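Local coordinates for FAD-dependent pyridine nucleotide-disulphide oxidoreductase (PDB 3IWA), which probably uses FAD to pass electrons between a pyridine nucleotide and a disulphide or another acceptor, as in related oxidoreductases, at residues V342-G347 with Q403-L408; S201-Q206 with T387-V392. One frame throughout, in Å; residues are numbered along the deposited sequence.

Contact 1 (V342-G347 with Q403-L408)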
loop_
_atom_site.group_PDB
_atom_site.type_symbol
_atom_site.label_atom_id
_atom_site.label_comp_id
_atom_site.label_asym_id
_atom_site.label_seq_id
_atom_site.Cartn_x
_atom_site.Cartn_y
_atom_site.Cartn_z
ATOM N N VAL A 342 0.328 15.301 1.989
ATOM C CA VAL A 342 -0.243 16.640 2.132
ATOM C C VAL A 342 -1.435 16.793 1.175
ATOM O O VAL A 342 -1.340 16.481 -0.019
ATOM C CB VAL A 342 0.758 17.742 1.775
ATOM C CG1 VAL A 342 0.360 19.014 2.429
ATOM C CG2 VAL A 342 2.122 17.399 2.234
ATOM N N LYS A 343 -2.551 17.270 1.699
ATOM C CA LYS A 343 -3.694 17.617 0.888
ATOM C C LYS A 343 -3.657 19.131 0.637
ATOM O O LYS A 343 -3.519 19.927 1.578
ATOM C CB LYS A 343 -4.978 17.179 1.590
ATOM C CG LYS A 343 -6.285 17.703 0.965
ATOM C CD LYS A 343 -6.949 16.722 -0.007
ATOM C CE LYS A 343 -8.041 17.423 -0.854
ATOM N NZ LYS A 343 -7.504 18.549 -1.701
ATOM N N LEU A 344 -3.723 19.500 -0.645
ATOM C CA LEU A 344 -3.692 20.902 -1.084
ATOM C C LEU A 344 -5.104 21.286 -1.559
ATOM O O LEU A 344 -6.078 20.659 -1.169
ATOM C CB LEU A 344 -2.595 21.150 -2.150
ATOM C CG LEU A 344 -1.162 20.748 -1.781
ATOM C CD1 LEU A 344 -0.239 20.891 -2.953
ATOM C CD2 LEU A 344 -0.671 21.570 -0.631
ATOM N N PHE A 345 -5.248 22.321 -2.367
ATOM C CA PHE A 345 -6.596 22.784 -2.705
ATOM C C PHE A 345 -7.329 21.736 -3.516
ATOM O O PHE A 345 -8.392 21.289 -3.125
ATOM C CB PHE A 345 -6.546 24.124 -3.413
ATOM C CG PHE A 345 -6.160 25.240 -2.501
ATOM C CD1 PHE A 345 -7.116 25.880 -1.739
ATOM C CD2 PHE A 345 -4.837 25.609 -2.364
ATOM C CE1 PHE A 345 -6.764 26.913 -0.863
ATOM C CE2 PHE A 345 -4.459 26.631 -1.504
ATOM C CZ PHE A 345 -5.427 27.294 -0.748
ATOM N N GLU A 346 -6.732 21.318 -4.620
ATOM C CA GLU A 346 -7.333 20.305 -5.499
ATOM C C GLU A 346 -6.501 19.012 -5.558
ATOM O O GLU A 346 -7.053 17.921 -5.553
ATOM C CB GLU A 346 -7.538 20.883 -6.905
ATOM C CG GLU A 346 -8.459 22.119 -6.943
ATOM C CD GLU A 346 -7.992 23.149 -7.962
ATOM O OE1 GLU A 346 -7.681 22.738 -9.110
ATOM O OE2 GLU A 346 -7.930 24.358 -7.625
ATOM N N GLY A 347 -5.185 19.116 -5.588
ATOM C CA GLY A 347 -4.362 17.910 -5.608
ATOM C C GLY A 347 -3.935 17.465 -4.228
ATOM O O GLY A 347 -4.132 18.172 -3.250
ATOM N N GLN A 403 7.649 9.344 -4.755
ATOM C CA GLN A 403 6.734 10.435 -4.509
ATOM C C GLN A 403 5.697 10.579 -5.613
ATOM O O GLN A 403 5.858 10.069 -6.664
ATOM C CB GLN A 403 7.482 11.737 -4.431
ATOM C CG GLN A 403 8.504 11.819 -3.346
ATOM C CD GLN A 403 9.785 11.271 -3.752
ATOM O OE1 GLN A 403 10.213 11.488 -4.870
ATOM N NE2 GLN A 403 10.451 10.554 -2.847
ATOM N N GLY A 404 4.631 11.315 -5.375
ATOM C CA GLY A 404 3.634 11.493 -6.399
ATOM C C GLY A 404 2.701 12.655 -6.155
ATOM O O GLY A 404 2.671 13.225 -5.057
ATOM N N PHE A 405 1.913 12.966 -7.182
ATOM C CA PHE A 405 0.875 13.968 -7.078
ATOM C C PHE A 405 -0.336 13.524 -7.886
ATOM O O PHE A 405 -0.200 12.919 -8.944
ATOM C CB PHE A 405 1.424 15.312 -7.567
ATOM C CG PHE A 405 0.439 16.443 -7.522
ATOM C CD1 PHE A 405 0.427 17.323 -6.463
ATOM C CD2 PHE A 405 -0.434 16.650 -8.562
ATOM C CE1 PHE A 405 -0.433 18.396 -6.432
ATOM C CE2 PHE A 405 -1.321 17.720 -8.529
ATOM C CZ PHE A 405 -1.314 18.591 -7.455
ATOM N N SER A 406 -1.517 13.800 -7.353
ATOM C CA SER A 406 -2.772 13.437 -8.001
ATOM C C SER A 406 -3.950 14.274 -7.504
ATOM O O SER A 406 -3.981 14.688 -6.365
ATOM C CB SER A 406 -3.114 11.961 -7.740
ATOM O OG SER A 406 -4.214 11.558 -8.558
ATOM N N THR A 407 -4.953 14.451 -8.357
ATOM C CA THR A 407 -6.246 14.978 -7.923
ATOM C C THR A 407 -7.038 13.889 -7.202
ATOM O O THR A 407 -7.990 14.165 -6.476
ATOM C CB THR A 407 -7.030 15.524 -9.113
ATOM O OG1 THR A 407 -7.148 14.496 -10.099
ATOM C CG2 THR A 407 -6.288 16.741 -9.731
ATOM N N LEU A 408 -6.641 12.641 -7.385
ATOM C CA LEU A 408 -7.265 11.567 -6.635
ATOM C C LEU A 408 -6.396 11.220 -5.432
ATOM O O LEU A 408 -5.369 10.537 -5.567
ATOM C CB LEU A 408 -7.471 10.355 -7.527
ATOM C CG LEU A 408 -8.078 10.660 -8.903
ATOM C CD1 LEU A 408 -7.252 9.950 -9.988
ATOM C CD2 LEU A 408 -9.579 10.294 -9.003
#
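Gly-347, in the turn of the beta-hairpin formed by strands 340-343 and 348-353, meets the end of strand 399-406, which pairs with 348-353 in the antiparallel sheet of the dimerisation domain. Backbone meets backbone first: Gly-347 CA and Thr-407 CA are 4.2 Å apart, and Gly-347 CA makes a CA-H...O contact of 3.3 Å with Ser-406 O, bent to 120° at the hydrogen.

The apolar part is built on the Phe-405 ring, swung out with CG anti to the backbone N (chi1 180°). Its CZ approaches Gly-347 CA obliquely at 3.6 Å, while Leu-344 CD1 comes to the ring edge, near its plane, 4.3 Å from CE1. Leu-208 of helix 202-214 packs on both Leu-344 and Phe-405.

Polar bonds shape each segment and tie the turn to helix 202-214. Leu-344 N donates to Gly-347 O across the turn (3.0 Å), and the carboxylate of Asp-211, in that helix, accepts from the backbone N of Phe-345, Glu-346 and Gly-347. Glu-346 OE1 forms a salt bridge with Lys-214. At the strand's end, Ser-406 OG closes an ST turn, accepting from Leu-408 N at 2.9 Å with an N-H...O angle of 152°.

Contact 2 (S201-Q206 with T387-V392)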
loop_
_atom_site.group_PDB
_atom_site.type_symbol
_atom_site.label_atom_id
_atom_site.label_comp_id
_atom_site.label_asym_id
_atom_site.label_seq_id
_atom_site.Cartn_x
_atom_site.Cartn_y
_atom_site.Cartn_z
ATOM N N SER A 201 10.726 16.038 -5.412
ATOM C CA SER A 201 11.727 16.609 -6.346
ATOM C C SER A 201 11.348 18.034 -6.773
ATOM O O SER A 201 10.207 18.452 -6.612
ATOM C CB SER A 201 11.855 15.756 -7.626
ATOM O OG SER A 201 10.659 15.858 -8.400
ATOM N N LYS A 202 12.293 18.755 -7.358
ATOM C CA LYS A 202 12.023 20.084 -7.953
ATOM C C LYS A 202 10.908 20.028 -9.004
ATOM O O LYS A 202 9.949 20.800 -8.956
ATOM C CB LYS A 202 13.309 20.647 -8.567
ATOM C CG LYS A 202 13.297 22.163 -8.737
ATOM C CD LYS A 202 14.676 22.745 -9.058
ATOM C CE LYS A 202 14.530 24.160 -9.689
ATOM N NZ LYS A 202 15.755 24.587 -10.454
ATOM N N SER A 203 10.993 19.057 -9.909
ATOM C CA SER A 203 10.007 18.893 -10.975
ATOM C C SER A 203 8.594 18.628 -10.422
ATOM O O SER A 203 7.597 19.229 -10.872
ATOM C CB SER A 203 10.455 17.782 -11.948
ATOM O OG SER A 203 10.280 16.453 -11.436
ATOM N N LEU A 204 8.507 17.759 -9.418
ATOM C CA LEU A 204 7.219 17.483 -8.801
ATOM C C LEU A 204 6.698 18.670 -7.954
ATOM O O LEU A 204 5.491 18.934 -7.880
ATOM C CB LEU A 204 7.277 16.210 -7.951
ATOM C CG LEU A 204 5.864 15.741 -7.593
ATOM C CD1 LEU A 204 5.050 15.489 -8.898
ATOM C CD2 LEU A 204 5.915 14.508 -6.740
ATOM N N SER A 205 7.599 19.371 -7.299
ATOM C CA SER A 205 7.179 20.501 -6.484
ATOM C C SER A 205 6.395 21.541 -7.272
ATOM O O SER A 205 5.513 22.178 -6.706
ATOM C CB SER A 205 8.360 21.146 -5.814
ATOM O OG SER A 205 9.022 21.938 -6.748
ATOM N N GLN A 206 6.653 21.678 -8.571
ATOM C CA GLN A 206 5.947 22.678 -9.392
ATOM C C GLN A 206 4.471 22.373 -9.485
ATOM O O GLN A 206 3.638 23.286 -9.572
ATOM C CB GLN A 206 6.457 22.732 -10.834
ATOM C CG GLN A 206 7.942 22.898 -11.063
ATOM C CD GLN A 206 8.529 24.137 -10.439
ATOM O OE1 GLN A 206 7.847 25.162 -10.251
ATOM N NE2 GLN A 206 9.821 24.055 -10.112
ATOM N N THR A 387 0.823 11.383 -11.386
ATOM C CA THR A 387 2.269 11.252 -11.557
ATOM C C THR A 387 2.927 10.553 -10.370
ATOM O O THR A 387 2.699 10.927 -9.221
ATOM C CB THR A 387 2.952 12.614 -11.642
ATOM O OG1 THR A 387 2.277 13.436 -12.597
ATOM C CG2 THR A 387 4.430 12.465 -12.027
ATOM N N LEU A 388 3.757 9.556 -10.675
ATOM C CA LEU A 388 4.676 8.942 -9.741
ATOM C C LEU A 388 6.103 9.200 -10.174
ATOM O O LEU A 388 6.415 9.138 -11.363
ATOM C CB LEU A 388 4.518 7.421 -9.713
ATOM C CG LEU A 388 3.243 6.824 -9.164
ATOM C CD1 LEU A 388 3.432 5.293 -9.063
ATOM C CD2 LEU A 388 2.876 7.483 -7.808
ATOM N N GLN A 389 6.975 9.381 -9.186
ATOM C CA GLN A 389 8.392 9.450 -9.418
ATOM C C GLN A 389 9.053 8.446 -8.485
ATOM O O GLN A 389 8.691 8.361 -7.316
ATOM C CB GLN A 389 8.904 10.883 -9.188
ATOM C CG GLN A 389 8.252 11.957 -10.114
ATOM C CD GLN A 389 8.936 13.365 -10.051
ATOM O OE1 GLN A 389 8.762 14.203 -10.939
ATOM N NE2 GLN A 389 9.688 13.605 -9.014
ATOM N N LEU A 390 9.998 7.677 -9.018
ATOM C CA LEU A 390 10.625 6.581 -8.336
ATOM C C LEU A 390 12.093 6.881 -8.319
ATOM O O LEU A 390 12.650 7.249 -9.360
ATOM C CB LEU A 390 10.365 5.266 -9.088
ATOM C CG LEU A 390 10.632 3.919 -8.399
ATOM C CD1 LEU A 390 9.564 3.664 -7.310
ATOM C CD2 LEU A 390 10.665 2.701 -9.437
ATOM N N VAL A 391 12.719 6.748 -7.147
ATOM C CA VAL A 391 14.122 7.116 -6.984
ATOM C C VAL A 391 14.930 5.881 -6.813
ATOM O O VAL A 391 14.687 5.100 -5.922
ATOM C CB VAL A 391 14.344 8.080 -5.786
ATOM C CG1 VAL A 391 15.750 8.533 -5.756
ATOM C CG2 VAL A 391 13.422 9.301 -5.876
ATOM N N VAL A 392 15.925 5.703 -7.674
ATOM C CA VAL A 392 16.614 4.420 -7.818
ATOM C C VAL A 392 18.119 4.594 -7.750
ATOM O O VAL A 392 18.676 5.481 -8.396
ATOM C CB VAL A 392 16.263 3.793 -9.187
ATOM C CG1 VAL A 392 17.027 2.508 -9.396
ATOM C CG2 VAL A 392 14.766 3.576 -9.303
#
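Leu-204 and Gln-389 mark the closest backbone approach, CA to CA 8.1 Å, where the first turn of helix 202-214 runs nearly antiparallel to strand 386-393, at 162° between the short segments and 10.2 Å between their axes.

The Gln-389 side chain bridges this gap. With CG anti to its carbonyl carbon (chi1 -60°) and the chain extended beyond, it delivers its amide to the N-terminal end of the helix. NE2 donates to Ser-201 OG, which lies close to the amide plane; the bond is nearly straight, 164° at the hydrogen. The 2.5 Å between Gln-389 NE2 and Ser-201 OG is shorter than expected, and its exact length is doubtful. Ser-201 is the N-cap, and the same OG accepts from Leu-204 N at 3.0 Å. Two N-H groups thus converge on one hydroxyl oxygen, one from the strand and one from the helix's first turn, so that the cap itself links the two elements. The amide oxygen, Gln-389 OE1, sits 2.8 Å from Ser-203 OG; the polar end of the amide faces both hydroxyls, NE2 toward Ser-201 and OE1 toward Ser-203.

Leu-204 adds the apolar part. Its CB sits over the flat face of the Gln-389 amide, 3.7 Å from NE2, while CD1 reaches back toward the start of the strand, to Thr-387 CG2 at 4.4 Å.

This buried junction joins helix 202-214, which lies in the chain between strands 185-189 and 218-220 of a parallel sheet, to the antiparallel sheet of the dimerisation domain. Lys-202 N also bonds to Glu-357 OE2 of helix 356-361. Gln-389 packs against Asn-368 and His-370 of strand 366-372, one neighbour of strand 386-393 in the sheet; strand 399-406 is the other. Leu-388 and Leu-390, the alternate residues, pack instead on helix 449-461.

In the fold
From the N terminus, helix 202-214 supplies the first segment of contact 2, segment 342-347, the end of strand 340-343 and the turn after it, opens contact 1, strand 386-393 closes contact 2 over 180 intervening residues, and strand 399-406 then closes contact 1 over 55. The two loops therefore cross. Both closing strands are consecutive in the chain and adjacent in one antiparallel sheet, where Gln-403 O faces Gln-389 N at 2.8 Å, a probable hydrogen bond. Leu-204 CD1 also packs 3.9 Å from Phe-405 CB. Contact 1 ties the hairpin turn to the end of strand 399-406 within the dimerisation domain; contact 2 brings the start of helix 202-214 against the same sheet.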